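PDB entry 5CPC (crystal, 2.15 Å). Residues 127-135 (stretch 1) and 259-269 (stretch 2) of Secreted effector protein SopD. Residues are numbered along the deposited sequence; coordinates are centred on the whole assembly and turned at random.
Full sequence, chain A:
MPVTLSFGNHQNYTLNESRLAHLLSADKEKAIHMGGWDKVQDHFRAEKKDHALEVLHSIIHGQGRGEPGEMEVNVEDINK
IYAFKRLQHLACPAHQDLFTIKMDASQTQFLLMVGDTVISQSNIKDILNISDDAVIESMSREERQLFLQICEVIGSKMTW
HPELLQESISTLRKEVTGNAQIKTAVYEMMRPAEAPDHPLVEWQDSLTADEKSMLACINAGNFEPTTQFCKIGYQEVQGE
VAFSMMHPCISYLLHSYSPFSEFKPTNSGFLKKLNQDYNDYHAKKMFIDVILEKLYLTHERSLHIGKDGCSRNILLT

Stretch 1 (127-135) ILNISDDAV
Stretch 2 (259-269) PFSEFKPTNSG

The contact between residues 127-135 and 259-269 of SopD is a compact, mainly polar one, in which an irregular segment leaving a helix is pinned by three hydrogen bonds to a loop and to the first turn of the helix that follows it. The two segments bury 414 Å² between them, counting both sides, and their CA atoms come nearest at I130 and K264, 5.4 Å apart.

Stretch 1 begins at the end of a helix, with I127 still helical (phi/psi -57/-43) and L128 at -80/-10. N129 breaks away with positive phi (57/46) in a Schellman motif, after which I130 is extended (-110/151) and S131 (-75/72) forms the corner of a tight turn, closed by D132 N donating to I130 O at 2.6 Å. D132 has the unusual pair 46/-67; its side chain (chi1 p) accepts from the next residue, D133 N to D132 OD2 at 2.5 Å. A134 and V135 are extended again. Stretch 2 runs as a loop from P259 to F263 and is helical from P265 onward, with S268 N bonded to K264 O at 3.2 Å and G269 N to P265 O at 3.2 Å.

N129 has the largest area covered by the other stretch. Its CA-CB bond points sideways, but the t rotamer (chi1 -163°, chi2 39°) brings the amide closer, so that N129 ND2 reaches F260 O at 2.9 Å in a weak hydrogen bond with an angle of 130°. N129 OD1 packs against K264 CE at 3.2 Å and is hydrogen-bonded elsewhere in the structure. The backbone of N129 is engaged as well: N267 ND2 donates to N129 O at 3.1 Å in an almost linear bond (173°). N267 points toward stretch 1 with chi1 m (-80°) and chi2 -4°. An amide suits both buried positions, since each uses its NH2 group to satisfy a carbonyl oxygen of the other stretch.

One helical residue further on, S268 also points toward stretch 1. Its m rotamer (chi1 -52°) lets S268 OG donate to K264 O at 2.9 Å and, at the same time, accept from S131 N at 2.8 Å (157°). The small hydroxyl thus links the helix backbone to the backbone of stretch 1 at S131. S131 directs its own CB toward the helix, 3.1 Å from S268 OG, with chi1 between wells at 140°.

Further van der Waals contacts surround these links. K264 (t, t, m, t) runs its chain alongside stretch 1, placing K264 CG 3.4 Å from S131 N and 3.6 Å from S131 CB; its methylenes, rather than its charge, make these contacts. I130 is buried (chi1 p, chi2 t); its CA-CB bond points away overall, yet I130 CB lies 3.9 Å from S268 OG and I130 CG2 lies 4.2 Å from N267 CB. A134 turns its methyl toward the helix, with A134 CB 4.3 Å from S268 OG.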

# COMPACT_ATOMS: atom_id res chain seq x y z
N ILE A 127 6.35 -11.89 -1.65
CA ILE A 127 6.40 -10.44 -1.44
C ILE A 127 5.52 -10.01 -0.28
O ILE A 127 5.91 -9.16 0.51
CB ILE A 127 5.89 -9.64 -2.67
CG1 ILE A 127 7.00 -9.40 -3.66
CG2 ILE A 127 5.35 -8.25 -2.23
CD1 ILE A 127 6.52 -9.08 -5.04
N LEU A 128 4.32 -10.59 -0.18
CA LEU A 128 3.39 -10.25 0.88
C LEU A 128 3.69 -10.92 2.23
O LEU A 128 3.03 -10.62 3.23
CB LEU A 128 1.92 -10.54 0.47
CG LEU A 128 1.33 -9.68 -0.66
CD1 LEU A 128 -0.11 -10.04 -0.91
CD2 LEU A 128 1.50 -8.18 -0.36
N ASN A 129 4.61 -11.88 2.24
CA ASN A 129 4.88 -12.70 3.43
C ASN A 129 3.62 -13.38 3.87
O ASN A 129 3.29 -13.40 5.06
CB ASN A 129 5.48 -11.89 4.59
CG ASN A 129 6.13 -12.78 5.67
OD1 ASN A 129 6.77 -13.78 5.36
ND2 ASN A 129 5.93 -12.42 6.92
N ILE A 130 2.92 -13.96 2.92
CA ILE A 130 1.71 -14.68 3.26
C ILE A 130 1.79 -16.21 3.10
O ILE A 130 2.52 -16.75 2.28
CB ILE A 130 0.45 -14.07 2.60
CG1 ILE A 130 0.51 -14.09 1.06
CG2 ILE A 130 0.24 -12.63 3.13
CD1 ILE A 130 -0.92 -14.18 0.34
N SER A 131 1.02 -16.87 3.93
CA SER A 131 1.05 -18.30 4.00
C SER A 131 0.34 -18.92 2.79
O SER A 131 -0.79 -19.39 2.88
CB SER A 131 0.53 -18.75 5.40
OG SER A 131 -0.30 -19.88 5.37
N ASP A 132 1.01 -18.83 1.64
CA ASP A 132 0.97 -19.82 0.52
C ASP A 132 -0.38 -20.41 0.01
O ASP A 132 -0.75 -20.14 -1.14
CB ASP A 132 2.03 -20.92 0.74
CG ASP A 132 1.90 -21.60 2.11
OD1 ASP A 132 2.95 -21.81 2.79
OD2 ASP A 132 0.72 -21.92 2.48
N ASP A 133 -1.08 -21.21 0.82
CA ASP A 133 -2.48 -21.58 0.54
C ASP A 133 -3.47 -20.40 0.78
O ASP A 133 -4.68 -20.60 0.95
CB ASP A 133 -2.89 -22.85 1.32
CG ASP A 133 -2.77 -22.70 2.84
OD1 ASP A 133 -1.94 -23.40 3.49
OD2 ASP A 133 -3.52 -21.88 3.40
N ALA A 134 -2.95 -19.18 0.81
CA ALA A 134 -3.76 -18.03 1.09
C ALA A 134 -4.31 -17.47 -0.22
O ALA A 134 -3.59 -17.44 -1.22
CB ALA A 134 -2.96 -16.99 1.81
N VAL A 135 -5.58 -17.05 -0.20
CA VAL A 135 -6.24 -16.59 -1.43
C VAL A 135 -5.87 -15.15 -1.70
O VAL A 135 -6.03 -14.29 -0.84
CB VAL A 135 -7.78 -16.72 -1.35
CG1 VAL A 135 -8.44 -16.15 -2.63
CG2 VAL A 135 -8.22 -18.18 -1.07
N PRO A 259 6.89 -7.82 7.94
CA PRO A 259 7.99 -8.44 7.22
C PRO A 259 8.58 -9.62 7.95
O PRO A 259 9.33 -10.41 7.35
CB PRO A 259 9.03 -7.32 7.15
CG PRO A 259 8.81 -6.57 8.43
CD PRO A 259 7.29 -6.53 8.51
N PHE A 260 8.26 -9.73 9.25
CA PHE A 260 8.80 -10.78 10.12
C PHE A 260 8.32 -12.13 9.68
O PHE A 260 7.13 -12.37 9.54
CB PHE A 260 8.43 -10.55 11.61
CG PHE A 260 9.03 -9.32 12.17
CD1 PHE A 260 8.24 -8.32 12.68
CD2 PHE A 260 10.41 -9.14 12.15
CE1 PHE A 260 8.80 -7.16 13.17
CE2 PHE A 260 10.97 -7.99 12.63
CZ PHE A 260 10.17 -7.00 13.15
N SER A 261 9.28 -13.03 9.51
CA SER A 261 9.01 -14.28 8.88
C SER A 261 8.09 -15.20 9.67
O SER A 261 7.41 -16.07 9.09
CB SER A 261 10.32 -15.00 8.67
OG SER A 261 10.09 -16.38 8.82
N GLU A 262 8.10 -15.03 10.99
CA GLU A 262 7.55 -16.02 11.93
C GLU A 262 6.03 -15.96 12.06
O GLU A 262 5.38 -16.98 12.36
CB GLU A 262 8.25 -15.89 13.30
CG GLU A 262 8.51 -17.24 14.05
CD GLU A 262 8.92 -18.42 13.15
OE1 GLU A 262 10.09 -18.89 13.24
OE2 GLU A 262 8.07 -18.89 12.36
N PHE A 263 5.46 -14.77 11.86
CA PHE A 263 4.02 -14.64 11.75
C PHE A 263 3.67 -14.55 10.25
O PHE A 263 3.39 -13.47 9.69
CB PHE A 263 3.51 -13.42 12.54
N LYS A 264 3.72 -15.71 9.61
CA LYS A 264 3.23 -15.84 8.26
C LYS A 264 1.70 -16.02 8.30
O LYS A 264 1.00 -15.44 7.46
CB LYS A 264 3.95 -16.98 7.52
CG LYS A 264 3.67 -17.06 6.02
CD LYS A 264 4.77 -17.79 5.29
CE LYS A 264 5.92 -16.85 4.93
NZ LYS A 264 6.99 -17.61 4.24
N PRO A 265 1.18 -16.79 9.30
CA PRO A 265 -0.26 -17.15 9.40
C PRO A 265 -1.16 -16.03 9.94
O PRO A 265 -2.39 -16.11 9.83
CB PRO A 265 -0.24 -18.28 10.42
CG PRO A 265 0.92 -17.90 11.36
CD PRO A 265 1.97 -17.40 10.40
N THR A 266 -0.52 -15.02 10.52
CA THR A 266 -1.17 -13.89 11.15
C THR A 266 -1.45 -12.83 10.09
O THR A 266 -2.58 -12.26 10.02
CB THR A 266 -0.31 -13.39 12.34
OG1 THR A 266 -0.85 -13.94 13.56
CG2 THR A 266 -0.26 -11.84 12.43
N ASN A 267 -0.42 -12.56 9.28
CA ASN A 267 -0.55 -11.87 8.02
C ASN A 267 -1.74 -12.44 7.18
O ASN A 267 -2.69 -11.71 6.82
CB ASN A 267 0.78 -11.99 7.26
CG ASN A 267 1.89 -10.99 7.75
OD1 ASN A 267 1.68 -10.13 8.61
ND2 ASN A 267 3.07 -11.11 7.14
N SER A 268 -1.70 -13.74 6.92
CA SER A 268 -2.78 -14.46 6.21
C SER A 268 -4.21 -14.27 6.75
O SER A 268 -5.14 -14.08 5.96
CB SER A 268 -2.43 -15.94 6.13
OG SER A 268 -1.12 -16.09 5.60
N GLY A 269 -4.36 -14.30 8.08
CA GLY A 269 -5.60 -13.98 8.76
C GLY A 269 -6.10 -12.57 8.43
O GLY A 269 -7.28 -12.39 8.13